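Local coordinates for protein pilus tip adhesin Cpa (Streptococcus pyogenes, PDB 4C0Z) that sits at the tip of the streptococcal pilus and binds covalently to host-surface targets through reactive thioester bonds, mediating adhesion, at residues 20-25 against 48-53; 85-90 against 195-200; 93-96 against 100-103; 106-109 against 114-117; 148-153 against 169-174. All coordinates share one frame; numbering follows the deposited sequence.

Contact 1: residues 20-25 against 48-53; sequences YGYDSY and SKEYQA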
# COMPACT_ATOMS: atom_id res chain seq x y z
N TYR I 20 21.61 3.31 -0.26
CA TYR I 20 20.72 4.14 0.53
C TYR I 20 19.48 4.42 -0.35
O TYR I 20 19.62 4.93 -1.46
CB TYR I 20 21.45 5.43 0.98
CG TYR I 20 20.59 6.47 1.64
CD1 TYR I 20 19.66 6.12 2.62
CD2 TYR I 20 20.78 7.83 1.38
CE1 TYR I 20 18.88 7.08 3.25
CE2 TYR I 20 20.00 8.80 2.00
CZ TYR I 20 19.04 8.42 2.93
OH TYR I 20 18.26 9.37 3.55
N GLY I 21 18.31 4.01 0.12
CA GLY I 21 17.04 4.20 -0.57
C GLY I 21 16.18 5.12 0.25
O GLY I 21 16.02 4.91 1.45
N TYR I 22 15.65 6.17 -0.37
CA TYR I 22 14.89 7.20 0.35
C TYR I 22 13.89 7.91 -0.52
O TYR I 22 13.97 7.86 -1.75
CB TYR I 22 15.89 8.26 0.91
CG TYR I 22 16.88 8.79 -0.12
CD1 TYR I 22 17.97 8.02 -0.53
CD2 TYR I 22 16.68 10.01 -0.74
CE1 TYR I 22 18.85 8.47 -1.50
CE2 TYR I 22 17.56 10.48 -1.72
CZ TYR I 22 18.66 9.71 -2.08
OH TYR I 22 19.57 10.12 -3.02
N ASP I 23 13.00 8.66 0.11
CA ASP I 23 12.07 9.50 -0.60
C ASP I 23 12.70 10.95 -0.57
O ASP I 23 12.89 11.52 0.50
CB ASP I 23 10.68 9.46 0.08
CG ASP I 23 9.57 10.12 -0.72
OD1 ASP I 23 9.84 10.61 -1.84
OD2 ASP I 23 8.41 10.06 -0.28
N SER I 24 13.03 11.51 -1.75
CA SER I 24 13.59 12.86 -1.87
C SER I 24 12.49 13.95 -1.86
O SER I 24 12.82 15.14 -1.79
CB SER I 24 14.49 12.98 -3.09
OG SER I 24 13.73 13.00 -4.29
N TYR I 25 11.19 13.56 -1.92
CA TYR I 25 10.11 14.53 -1.81
C TYR I 25 9.98 14.78 -0.31
O TYR I 25 9.24 14.10 0.40
CB TYR I 25 8.78 14.02 -2.42
CG TYR I 25 7.71 15.09 -2.41
CD1 TYR I 25 7.81 16.22 -3.22
CD2 TYR I 25 6.63 15.01 -1.54
CE1 TYR I 25 6.84 17.21 -3.19
CE2 TYR I 25 5.65 16.00 -1.51
CZ TYR I 25 5.75 17.09 -2.35
OH TYR I 25 4.80 18.08 -2.31
N SER I 48 27.00 9.09 -4.19
CA SER I 48 27.13 8.99 -5.64
C SER I 48 25.91 9.61 -6.33
O SER I 48 25.01 10.12 -5.65
CB SER I 48 27.28 7.53 -6.08
OG SER I 48 26.03 6.85 -6.19
N LYS I 49 25.89 9.52 -7.68
CA LYS I 49 24.78 9.93 -8.54
C LYS I 49 23.50 9.24 -8.03
O LYS I 49 23.55 8.05 -7.68
CB LYS I 49 25.08 9.47 -9.99
CG LYS I 49 23.98 9.74 -11.00
CD LYS I 49 24.14 8.86 -12.24
CE LYS I 49 23.01 9.05 -13.23
NZ LYS I 49 23.09 10.36 -13.94
N GLU I 50 22.39 9.99 -7.94
CA GLU I 50 21.09 9.46 -7.52
C GLU I 50 20.44 8.81 -8.73
O GLU I 50 20.47 9.36 -9.82
CB GLU I 50 20.14 10.57 -7.05
CG GLU I 50 20.56 11.34 -5.83
CD GLU I 50 19.55 12.40 -5.43
OE1 GLU I 50 19.07 13.15 -6.32
OE2 GLU I 50 19.23 12.48 -4.22
N TYR I 51 19.82 7.66 -8.52
CA TYR I 51 19.10 6.94 -9.56
C TYR I 51 17.60 7.03 -9.24
O TYR I 51 17.24 6.85 -8.09
CB TYR I 51 19.57 5.48 -9.62
CG TYR I 51 21.03 5.34 -9.99
CD1 TYR I 51 22.02 5.36 -9.02
CD2 TYR I 51 21.42 5.25 -11.33
CE1 TYR I 51 23.37 5.28 -9.37
CE2 TYR I 51 22.76 5.15 -11.68
CZ TYR I 51 23.73 5.17 -10.70
OH TYR I 51 25.06 5.08 -11.06
N GLN I 52 16.76 7.35 -10.24
CA GLN I 52 15.30 7.42 -10.05
C GLN I 52 14.82 6.01 -9.70
O GLN I 52 15.14 5.05 -10.41
CB GLN I 52 14.58 7.95 -11.32
CG GLN I 52 13.07 8.18 -11.13
CD GLN I 52 12.77 9.31 -10.17
OE1 GLN I 52 13.31 10.40 -10.30
NE2 GLN I 52 11.90 9.08 -9.19
N ALA I 53 14.12 5.88 -8.56
CA ALA I 53 13.60 4.59 -8.10
C ALA I 53 12.08 4.60 -7.98
O ALA I 53 11.47 5.66 -7.87
CB ALA I 53 14.22 4.22 -6.76

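Contact 2: residues 85-90 against 195-200; sequences IKLADK and IFQSSD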
# COMPACT_ATOMS: atom_id res chain seq x y z
N ILE I 85 9.77 -12.66 -8.41
CA ILE I 85 8.94 -13.68 -7.77
C ILE I 85 9.38 -13.88 -6.30
O ILE I 85 8.53 -14.03 -5.42
CB ILE I 85 8.91 -14.97 -8.62
CG1 ILE I 85 8.07 -14.73 -9.90
CG2 ILE I 85 8.38 -16.16 -7.82
CD1 ILE I 85 8.49 -15.54 -11.12
N LYS I 86 10.69 -13.81 -6.04
CA LYS I 86 11.26 -13.96 -4.70
C LYS I 86 10.89 -12.80 -3.77
O LYS I 86 10.75 -13.02 -2.57
CB LYS I 86 12.79 -14.09 -4.77
CG LYS I 86 13.28 -15.47 -5.20
CD LYS I 86 14.80 -15.49 -5.35
CE LYS I 86 15.31 -16.80 -5.89
NZ LYS I 86 16.77 -16.77 -6.12
N LEU I 87 10.78 -11.57 -4.30
CA LEU I 87 10.55 -10.38 -3.47
C LEU I 87 9.16 -9.73 -3.55
O LEU I 87 8.78 -9.02 -2.63
CB LEU I 87 11.63 -9.32 -3.77
CG LEU I 87 13.06 -9.74 -3.42
CD1 LEU I 87 14.05 -8.76 -3.97
CD2 LEU I 87 13.23 -9.92 -1.90
N ALA I 88 8.42 -9.93 -4.64
CA ALA I 88 7.10 -9.33 -4.81
C ALA I 88 6.04 -10.21 -4.19
O ALA I 88 6.13 -11.43 -4.25
CB ALA I 88 6.80 -9.09 -6.29
N ASP I 89 5.03 -9.56 -3.57
CA ASP I 89 3.90 -10.22 -2.93
C ASP I 89 2.94 -10.80 -3.98
O ASP I 89 2.67 -12.01 -3.96
CB ASP I 89 3.16 -9.23 -1.99
CG ASP I 89 3.85 -8.86 -0.68
OD1 ASP I 89 5.08 -8.64 -0.70
OD2 ASP I 89 3.14 -8.67 0.33
N LYS I 90 2.43 -9.95 -4.90
CA LYS I 90 1.45 -10.35 -5.93
C LYS I 90 1.87 -9.89 -7.35
O LYS I 90 1.16 -9.07 -7.94
CB LYS I 90 0.05 -9.76 -5.60
CG LYS I 90 -0.53 -10.17 -4.25
CD LYS I 90 -1.58 -9.17 -3.76
CE LYS I 90 -2.15 -9.62 -2.44
NZ LYS I 90 -2.75 -8.49 -1.71
N ILE I 195 16.84 -4.52 -9.24
CA ILE I 195 15.96 -4.65 -8.08
C ILE I 195 16.80 -4.31 -6.83
O ILE I 195 17.90 -4.82 -6.68
CB ILE I 195 15.28 -6.05 -7.98
CG1 ILE I 195 14.27 -6.28 -9.14
CG2 ILE I 195 14.60 -6.25 -6.63
CD1 ILE I 195 13.95 -7.73 -9.40
N PHE I 196 16.26 -3.47 -5.96
CA PHE I 196 16.89 -3.09 -4.71
C PHE I 196 16.12 -3.74 -3.58
O PHE I 196 14.95 -3.41 -3.33
CB PHE I 196 17.00 -1.55 -4.59
CG PHE I 196 17.99 -1.00 -5.58
CD1 PHE I 196 17.59 -0.64 -6.87
CD2 PHE I 196 19.33 -0.87 -5.24
CE1 PHE I 196 18.52 -0.17 -7.80
CE2 PHE I 196 20.25 -0.37 -6.16
CZ PHE I 196 19.84 -0.03 -7.44
N GLN I 197 16.76 -4.73 -2.95
CA GLN I 197 16.15 -5.51 -1.87
C GLN I 197 16.36 -4.80 -0.55
O GLN I 197 17.49 -4.55 -0.17
CB GLN I 197 16.72 -6.94 -1.85
CG GLN I 197 16.14 -7.81 -0.74
CD GLN I 197 16.76 -9.18 -0.65
OE1 GLN I 197 17.62 -9.56 -1.44
NE2 GLN I 197 16.33 -9.95 0.33
N SER I 198 15.26 -4.50 0.15
CA SER I 198 15.31 -3.85 1.47
C SER I 198 15.85 -4.80 2.52
O SER I 198 15.38 -5.93 2.58
CB SER I 198 13.89 -3.43 1.89
OG SER I 198 13.95 -2.72 3.12
N SER I 199 16.79 -4.32 3.35
CA SER I 199 17.38 -5.07 4.47
C SER I 199 16.30 -5.36 5.51
O SER I 199 16.18 -6.49 5.99
CB SER I 199 18.49 -4.25 5.11
OG SER I 199 19.03 -4.92 6.24
N ASP I 200 15.49 -4.34 5.81
CA ASP I 200 14.40 -4.35 6.74
C ASP I 200 13.16 -4.83 5.96
O ASP I 200 12.68 -4.12 5.07
CB ASP I 200 14.20 -2.92 7.28
CG ASP I 200 13.17 -2.77 8.40
OD1 ASP I 200 12.29 -3.64 8.52
OD2 ASP I 200 13.28 -1.80 9.18

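Contact 3: residues 93-96 against 100-103; sequences IEDG and QNIL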
# COMPACT_ATOMS: atom_id res chain seq x y z
N ILE I 93 2.22 -11.93 -13.36
CA ILE I 93 3.08 -12.83 -14.16
C ILE I 93 2.34 -13.65 -15.25
O ILE I 93 2.97 -14.47 -15.90
CB ILE I 93 3.94 -13.75 -13.23
CG1 ILE I 93 3.07 -14.55 -12.23
CG2 ILE I 93 5.05 -12.96 -12.51
CD1 ILE I 93 3.65 -15.91 -11.81
N GLU I 94 1.03 -13.39 -15.48
CA GLU I 94 0.22 -14.11 -16.49
C GLU I 94 0.65 -13.82 -17.94
O GLU I 94 0.50 -14.67 -18.82
CB GLU I 94 -1.28 -13.84 -16.29
CG GLU I 94 -2.19 -14.96 -16.76
CD GLU I 94 -3.65 -14.79 -16.39
OE1 GLU I 94 -4.00 -15.03 -15.22
OE2 GLU I 94 -4.45 -14.42 -17.29
N ASP I 95 1.18 -12.60 -18.17
CA ASP I 95 1.71 -12.15 -19.47
C ASP I 95 3.10 -12.75 -19.70
O ASP I 95 3.62 -12.68 -20.81
CB ASP I 95 1.77 -10.61 -19.53
CG ASP I 95 2.59 -9.99 -18.41
OD1 ASP I 95 3.84 -9.99 -18.53
OD2 ASP I 95 1.99 -9.51 -17.41
N GLY I 96 3.71 -13.26 -18.61
CA GLY I 96 5.02 -13.91 -18.57
C GLY I 96 6.24 -13.09 -18.96
O GLY I 96 7.34 -13.64 -19.08
N GLN I 100 10.25 -7.39 -18.68
CA GLN I 100 10.14 -6.64 -19.95
C GLN I 100 9.12 -5.52 -19.88
O GLN I 100 9.38 -4.42 -20.35
CB GLN I 100 9.85 -7.58 -21.14
CG GLN I 100 11.02 -8.49 -21.50
CD GLN I 100 11.01 -9.83 -20.79
OE1 GLN I 100 10.35 -10.05 -19.77
NE2 GLN I 100 11.78 -10.77 -21.33
N ASN I 101 7.97 -5.80 -19.24
CA ASN I 101 6.91 -4.82 -19.04
C ASN I 101 7.36 -3.68 -18.15
O ASN I 101 7.12 -2.52 -18.48
CB ASN I 101 5.64 -5.48 -18.51
CG ASN I 101 4.90 -6.24 -19.58
OD1 ASN I 101 4.87 -5.85 -20.75
ND2 ASN I 101 4.30 -7.35 -19.21
N ILE I 102 8.06 -4.01 -17.06
CA ILE I 102 8.59 -3.04 -16.11
C ILE I 102 9.63 -2.17 -16.80
O ILE I 102 9.54 -0.93 -16.72
CB ILE I 102 9.07 -3.73 -14.79
CG1 ILE I 102 7.84 -4.17 -13.95
CG2 ILE I 102 9.99 -2.82 -13.97
CD1 ILE I 102 8.07 -5.31 -13.03
N LEU I 103 10.57 -2.79 -17.53
CA LEU I 103 11.62 -2.10 -18.30
C LEU I 103 11.01 -1.13 -19.31
O LEU I 103 11.50 0.00 -19.42
CB LEU I 103 12.53 -3.09 -19.03
CG LEU I 103 13.95 -3.28 -18.47
CD1 LEU I 103 14.79 -4.09 -19.44
CD2 LEU I 103 14.65 -1.96 -18.19

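Contact 4: residues 106-109 against 114-117; sequences LYNG and RNGI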
# COMPACT_ATOMS: atom_id res chain seq x y z
N LEU I 106 9.70 1.96 -17.42
CA LEU I 106 10.78 2.82 -16.99
C LEU I 106 11.40 3.59 -18.16
O LEU I 106 11.66 4.78 -18.02
CB LEU I 106 11.84 2.03 -16.18
CG LEU I 106 11.35 1.42 -14.86
CD1 LEU I 106 12.47 0.70 -14.13
CD2 LEU I 106 10.78 2.46 -13.93
N TYR I 107 11.53 2.93 -19.32
CA TYR I 107 12.05 3.49 -20.57
C TYR I 107 11.15 4.60 -21.12
O TYR I 107 11.66 5.58 -21.67
CB TYR I 107 12.22 2.37 -21.61
CG TYR I 107 12.96 2.76 -22.87
CD1 TYR I 107 14.34 3.00 -22.84
CD2 TYR I 107 12.31 2.80 -24.10
CE1 TYR I 107 15.03 3.36 -24.00
CE2 TYR I 107 13.00 3.12 -25.27
CZ TYR I 107 14.36 3.40 -25.21
OH TYR I 107 15.05 3.69 -26.36
N ASN I 108 9.84 4.46 -20.95
CA ASN I 108 8.83 5.40 -21.44
C ASN I 108 8.31 6.40 -20.42
O ASN I 108 7.65 7.38 -20.80
CB ASN I 108 7.65 4.64 -22.04
CG ASN I 108 7.95 4.15 -23.42
OD1 ASN I 108 7.81 4.88 -24.40
ND2 ASN I 108 8.43 2.91 -23.51
N GLY I 109 8.57 6.15 -19.14
CA GLY I 109 8.11 6.99 -18.04
C GLY I 109 9.09 8.03 -17.59
O GLY I 109 10.05 8.35 -18.30
N ARG I 114 11.34 8.30 -23.60
CA ARG I 114 11.89 8.20 -24.96
C ARG I 114 10.83 8.38 -26.08
O ARG I 114 11.18 8.92 -27.12
CB ARG I 114 12.71 6.90 -25.14
CG ARG I 114 13.52 6.76 -26.45
CD ARG I 114 14.97 7.23 -26.42
NE ARG I 114 15.95 6.18 -26.76
CZ ARG I 114 17.00 6.33 -27.58
NH1 ARG I 114 17.20 7.48 -28.20
NH2 ARG I 114 17.82 5.32 -27.79
N ASN I 115 9.56 7.99 -25.86
CA ASN I 115 8.54 8.14 -26.90
C ASN I 115 7.53 9.28 -26.64
O ASN I 115 6.50 9.36 -27.33
CB ASN I 115 7.84 6.81 -27.18
CG ASN I 115 8.73 5.80 -27.85
OD1 ASN I 115 9.15 5.95 -29.00
ND2 ASN I 115 9.04 4.74 -27.13
N GLY I 116 7.87 10.16 -25.71
CA GLY I 116 7.08 11.34 -25.36
C GLY I 116 5.71 11.09 -24.75
O GLY I 116 4.86 11.98 -24.81
N ILE I 117 5.49 9.91 -24.13
CA ILE I 117 4.22 9.56 -23.48
C ILE I 117 3.92 10.54 -22.31
O ILE I 117 2.77 10.91 -22.10
CB ILE I 117 4.19 8.06 -23.04
CG1 ILE I 117 4.11 7.12 -24.28
CG2 ILE I 117 3.07 7.76 -22.02
CD1 ILE I 117 4.25 5.64 -23.96
O HOH W 1 7.35 7.98 -23.52

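Contact 5: residues 148-153 against 169-174; sequences KAFQQE and NALKRL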
# COMPACT_ATOMS: atom_id res chain seq x y z
N LYS I 148 -11.24 6.97 -15.18
CA LYS I 148 -11.65 7.16 -13.79
C LYS I 148 -10.44 7.21 -12.81
O LYS I 148 -10.65 7.44 -11.62
CB LYS I 148 -12.61 6.04 -13.38
CG LYS I 148 -13.98 6.12 -14.03
CD LYS I 148 -14.88 4.97 -13.61
CE LYS I 148 -16.22 5.04 -14.31
NZ LYS I 148 -17.06 3.85 -14.01
N ALA I 149 -9.20 6.99 -13.31
CA ALA I 149 -7.99 6.99 -12.49
C ALA I 149 -7.66 8.34 -11.85
O ALA I 149 -8.11 9.38 -12.35
CB ALA I 149 -6.80 6.49 -13.30
N PHE I 150 -6.89 8.33 -10.74
CA PHE I 150 -6.40 9.49 -9.99
C PHE I 150 -7.51 10.37 -9.37
O PHE I 150 -7.29 11.56 -9.17
CB PHE I 150 -5.42 10.33 -10.83
CG PHE I 150 -4.37 9.52 -11.55
CD1 PHE I 150 -3.42 8.79 -10.85
CD2 PHE I 150 -4.33 9.49 -12.94
CE1 PHE I 150 -2.45 8.02 -11.52
CE2 PHE I 150 -3.36 8.74 -13.61
CZ PHE I 150 -2.42 8.02 -12.90
N GLN I 151 -8.67 9.76 -9.01
CA GLN I 151 -9.76 10.50 -8.38
C GLN I 151 -9.37 11.05 -7.00
O GLN I 151 -9.66 12.21 -6.70
CB GLN I 151 -11.04 9.66 -8.33
CG GLN I 151 -11.89 9.81 -9.59
CD GLN I 151 -13.17 9.01 -9.52
OE1 GLN I 151 -14.00 9.18 -8.61
NE2 GLN I 151 -13.37 8.13 -10.49
N GLN I 152 -8.68 10.23 -6.17
CA GLN I 152 -8.21 10.66 -4.84
C GLN I 152 -7.10 11.70 -4.98
O GLN I 152 -7.13 12.71 -4.28
CB GLN I 152 -7.76 9.46 -3.97
CG GLN I 152 -8.89 8.56 -3.48
CD GLN I 152 -9.93 9.24 -2.61
OE1 GLN I 152 -9.63 9.89 -1.61
NE2 GLN I 152 -11.19 9.06 -2.98
N GLU I 153 -6.16 11.47 -5.91
CA GLU I 153 -5.05 12.38 -6.22
C GLU I 153 -5.57 13.73 -6.72
O GLU I 153 -4.99 14.76 -6.40
CB GLU I 153 -4.10 11.75 -7.27
CG GLU I 153 -3.27 10.59 -6.75
CD GLU I 153 -3.89 9.20 -6.82
OE1 GLU I 153 -5.13 9.09 -6.99
OE2 GLU I 153 -3.13 8.21 -6.68
N ASN I 169 -4.32 9.49 -19.71
CA ASN I 169 -3.95 8.99 -21.03
C ASN I 169 -2.58 8.32 -21.02
O ASN I 169 -2.41 7.27 -21.65
CB ASN I 169 -4.00 10.11 -22.08
CG ASN I 169 -4.58 9.68 -23.40
OD1 ASN I 169 -4.28 8.60 -23.93
ND2 ASN I 169 -5.49 10.49 -23.94
N ALA I 170 -1.61 8.91 -20.28
CA ALA I 170 -0.26 8.38 -20.16
C ALA I 170 -0.24 7.04 -19.41
O ALA I 170 0.49 6.14 -19.82
CB ALA I 170 0.66 9.38 -19.49
N LEU I 171 -1.10 6.88 -18.37
CA LEU I 171 -1.24 5.63 -17.61
C LEU I 171 -1.78 4.53 -18.51
O LEU I 171 -1.24 3.42 -18.50
CB LEU I 171 -2.13 5.82 -16.36
CG LEU I 171 -2.36 4.57 -15.48
CD1 LEU I 171 -1.08 4.12 -14.78
CD2 LEU I 171 -3.48 4.82 -14.48
N LYS I 172 -2.83 4.85 -19.31
CA LYS I 172 -3.48 3.96 -20.26
C LYS I 172 -2.46 3.38 -21.24
O LYS I 172 -2.45 2.16 -21.49
CB LYS I 172 -4.59 4.72 -21.03
CG LYS I 172 -5.51 3.82 -21.85
CD LYS I 172 -6.40 4.60 -22.79
CE LYS I 172 -7.47 3.74 -23.42
NZ LYS I 172 -6.92 2.76 -24.40
N ARG I 173 -1.59 4.25 -21.79
CA ARG I 173 -0.56 3.87 -22.75
C ARG I 173 0.54 3.01 -22.12
O ARG I 173 0.93 2.02 -22.72
CB ARG I 173 0.01 5.10 -23.47
CG ARG I 173 -1.00 5.78 -24.40
CD ARG I 173 -0.48 7.10 -24.93
NE ARG I 173 0.49 6.90 -26.02
CZ ARG I 173 1.22 7.87 -26.56
NH1 ARG I 173 1.10 9.12 -26.12
NH2 ARG I 173 2.07 7.60 -27.54
N LEU I 174 1.01 3.37 -20.90
CA LEU I 174 2.07 2.65 -20.19
C LEU I 174 1.72 1.21 -19.78
O LEU I 174 2.61 0.35 -19.77
CB LEU I 174 2.53 3.42 -18.93
CG LEU I 174 3.33 4.70 -19.13
CD1 LEU I 174 3.57 5.39 -17.80
CD2 LEU I 174 4.65 4.44 -19.83

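Contact 1: residues 20-25 against 48-53
Tyr22 places CG between its own backbone N and carbonyl carbon (chi1 50°), which starts the ring toward Glu50; the glutamate has CG beside its backbone N (chi1 -63°) and then runs on extended to meet it. The two side chains cross at about a right angle, and their union is a single strong bond, Tyr22 OH donating to Glu50 OE2 at 2.7 Å. Relative to the phenol ring, OE2 lies in the plane at the edge, with Tyr22 CE2 3.6 Å from Glu50 OE2. Relative to the carboxylate, the donor comes to the anti side of OE2, 25° out of the plane. The hydroxyl also rests on the glutamate stem, Glu50 CG being 3.2 Å from Tyr22 OH, so the carboxylate carries the bond while its methylene adds van der Waals contact.

Tyr22 CD1 also lies 3.3 Å above the plane of the Tyr20 ring, toward its rim. Pro8 and Lys42 each touch both Tyr22 and Glu50; the lysine, whose NZ bonds to Gln52 OE1, could favour the charged form of the acid. Asp23 OD1 accepts from Tyr25 N at 3.2 Å, an Asx turn just past the end of strand 19-23.

Strands 19-23 and 51-56 are not neighbours: strand 41-44 runs between them, antiparallel to both, and pairs through its backbone with Tyr22. The phenol-carboxylate bond is thus a side-chain bridge spanning an intervening strand of the closed six-stranded antiparallel barrel in this N-terminal thioester domain.

Contact 2: residues 85-90 against 195-200
Leu87, in the last turn of helix 81-87, points its CB at the strand segment that holds Ile195 and Gln197. With CG beside the backbone N and anti to the carbonyl carbon (chi1 -64°), the side chain forks over the strand, and each methyl finds its own surroundings. CD1 meets both strand residues, lying 3.7 Å from Ile195 CG2, while Gln197 CB is 3.9 Å from the same Leu87 CD1. CD2 reaches further along the strand and settles against the stem of the glutamine, 3.8 Å from Gln197 CG. The leucine and isoleucine side chains slide past each other in opposite directions, whereas the extended glutamine crosses the leucine at about a right angle, offering the flank of its aliphatic part.

Ile195 and Gln197 stand two residues apart on strand 191-198, so one leucine spans both. Phe56 of strand 51-56 touches Leu87 and Ile195, and Asn205 of strand 205-211 touches Leu87 and Gln197, which sets the methyls among three strands of the barrel. Just beyond, the helix gives way at Ala88. The backbone O of Leu87 accepts from Asn57 ND2, and Asn57 lines the spermidine pocket; the Leu87 side chain itself is about 12 Å from the bound spermidine. In the same helical turn, Lys86 O accepts from Gln152 NE2 of the second subunit.

No hydrogen bond joins the two segments. The seam between helix and barrel therefore probably rests here largely on dispersion and on the exclusion of water from carbon surfaces, forces that reward close fit but impose no bond direction.

Contact 3: residues 93-96 against 100-103
Asn101 and Asp95 bury the most surface here, and they arrive from opposite directions. Asp95 holds CG between its backbone N and carbonyl carbon (chi1 57°), which lifts the carboxylate toward the first turn of helix 98-108. The amide nitrogen stops above the face of that carboxylate: Asn101 ND2 is 2.8 Å from Asp95 OD1 and 3.2 Å from Asp95 CG, with the two flat groups inclined at 66°. Despite the short distance this is not a hydrogen bond. The angle CG-ND2-OD1 is about 162°, so Asp95 OD1 lies nearly on the extension of the amide C-N bond, between the two N-H directions. Any attraction is probably electrostatic, without a directed hydrogen bond.

Each polar group has a stronger partner outside the pair. Asp95 OD1 accepts from the backbone N of Gln97, while Asn101 OD1 accepts from Arg104 NH2, which helps set the rotation of the amide. Tyr137 of helix 123-138 touches both Asp95 and Asn101. Gly96 contributes slightly; its N bonds to Ile93 O at 3.1 Å, and its positive phi suits glycine.

Residues 93-96 form a type I beta turn that ends one residue before helix 98-108, and an aspartate near a helix start would probably also be favoured by the partial positive charge there. With Asp95 OD1 bonded to Gln97 N, the type I turn is followed by an Asx turn that leads into the helix.

Contact 4: residues 106-109 against 114-117
Tyr107 OH receives the hydrogen of Arg114 NE at 2.7 Å, with an N-H...O angle of 150°, the phenol oxygen tilted modestly from the guanidinium plane. Next to it, Asn115 ND2 donates to Asn108 OD1 at 3.0 Å and almost straight (167°). The oxygen lies in the amide plane of Asn115, and the two amides are nearly coplanar, 18° apart. Both asparagines have further partners: Asn108 ND2 bonds to Arg104 O and Asn115 ND2 to Asn185 O, which helps set how each amide is turned.

Backbone and water add further links. Arg114 N points to Tyr107 O in a long, weak bond of 3.4 Å, and that carbonyl also accepts from Asn112 ND2. One water receives the N-H of Ile117, its oxygen 2.7 Å from Ile117 N, and donates to Asn108 O at 2.8 Å, with a weaker link from Asn115 N. Helix 98-108 thus ends with its last carbonyls satisfied in different ways where the chain leaves for helix 123-138: Tyr107 O is met by a side chain and, weakly, by Arg114 N, and Asn108 O reaches the loop through the water.

Outward from these bonds, carbon takes over. Arg114 CB lies over one face of the Tyr107 ring, 4.1 Å from its centroid, a CH-pi contact, and the bends at chi2 and chi3 bring NE back to the phenol oxygen; Tyr191 meets the same ring edge-to-face. Ile117 CD1 closes the far flank, 3.7 Å from Asn108 OD1, while its other neighbours include Ala170 of helix 161-174.

Contact 5: residues 148-153 against 169-174
Beside the place where Ala149 and Phe150 meet Leu171, Gln151 NE2 donates to Lys148 O at 3.0 Å, in the carbonyl plane and on a lone pair. The bond links Gln151 to the residue three before it, across the two residues that carry the contact. Phe150 occupies the N-cap position, and its positive phi (62°) turns the chain into the helix.

Across the contact everything is carbon. Leu171, its CG anti to the backbone N (chi1 180°), sends one methyl into the notch between the other two: Leu171 CD2 is 3.7 Å from Phe150 CZ, approaching the ring obliquely, and 3.9 Å from Ala149 CB. Ala149 CB in turn lies over one face of the Phe150 ring, toward its rim, so the alanine and the ring form a continuous surface for the leucine.

The ring is wedged between helices. Leu128 and Val129 of helix 123-138 touch Phe150, as do Leu164 and Met167 of helix 161-174, and Leu171 itself rests on Asn132 of helix 123-138. The contact thereby packs the start of helix 151-157 against helices 123-138 and 161-174.

Overall arrangement
Contacts 2, 4 and 5 are buried, whereas contacts 1 and 3 are only partly so. Contacts 1 and 2 both reach the barrel, their centres about 17 Å apart: the first joins strand regions by a polar bridge, the second packs a helix end on a strand through carbon alone. Contacts 3 and 4 share helix 98-108, lying near its start and its end respectively, and both are rich in polar groups. Contact 5 lies in the helical part and returns to apolar chemistry. It touches contact 4 directly, Asn108 and Ile117 packing on residues of helix 161-174, so the two contacts are directly joined by packing.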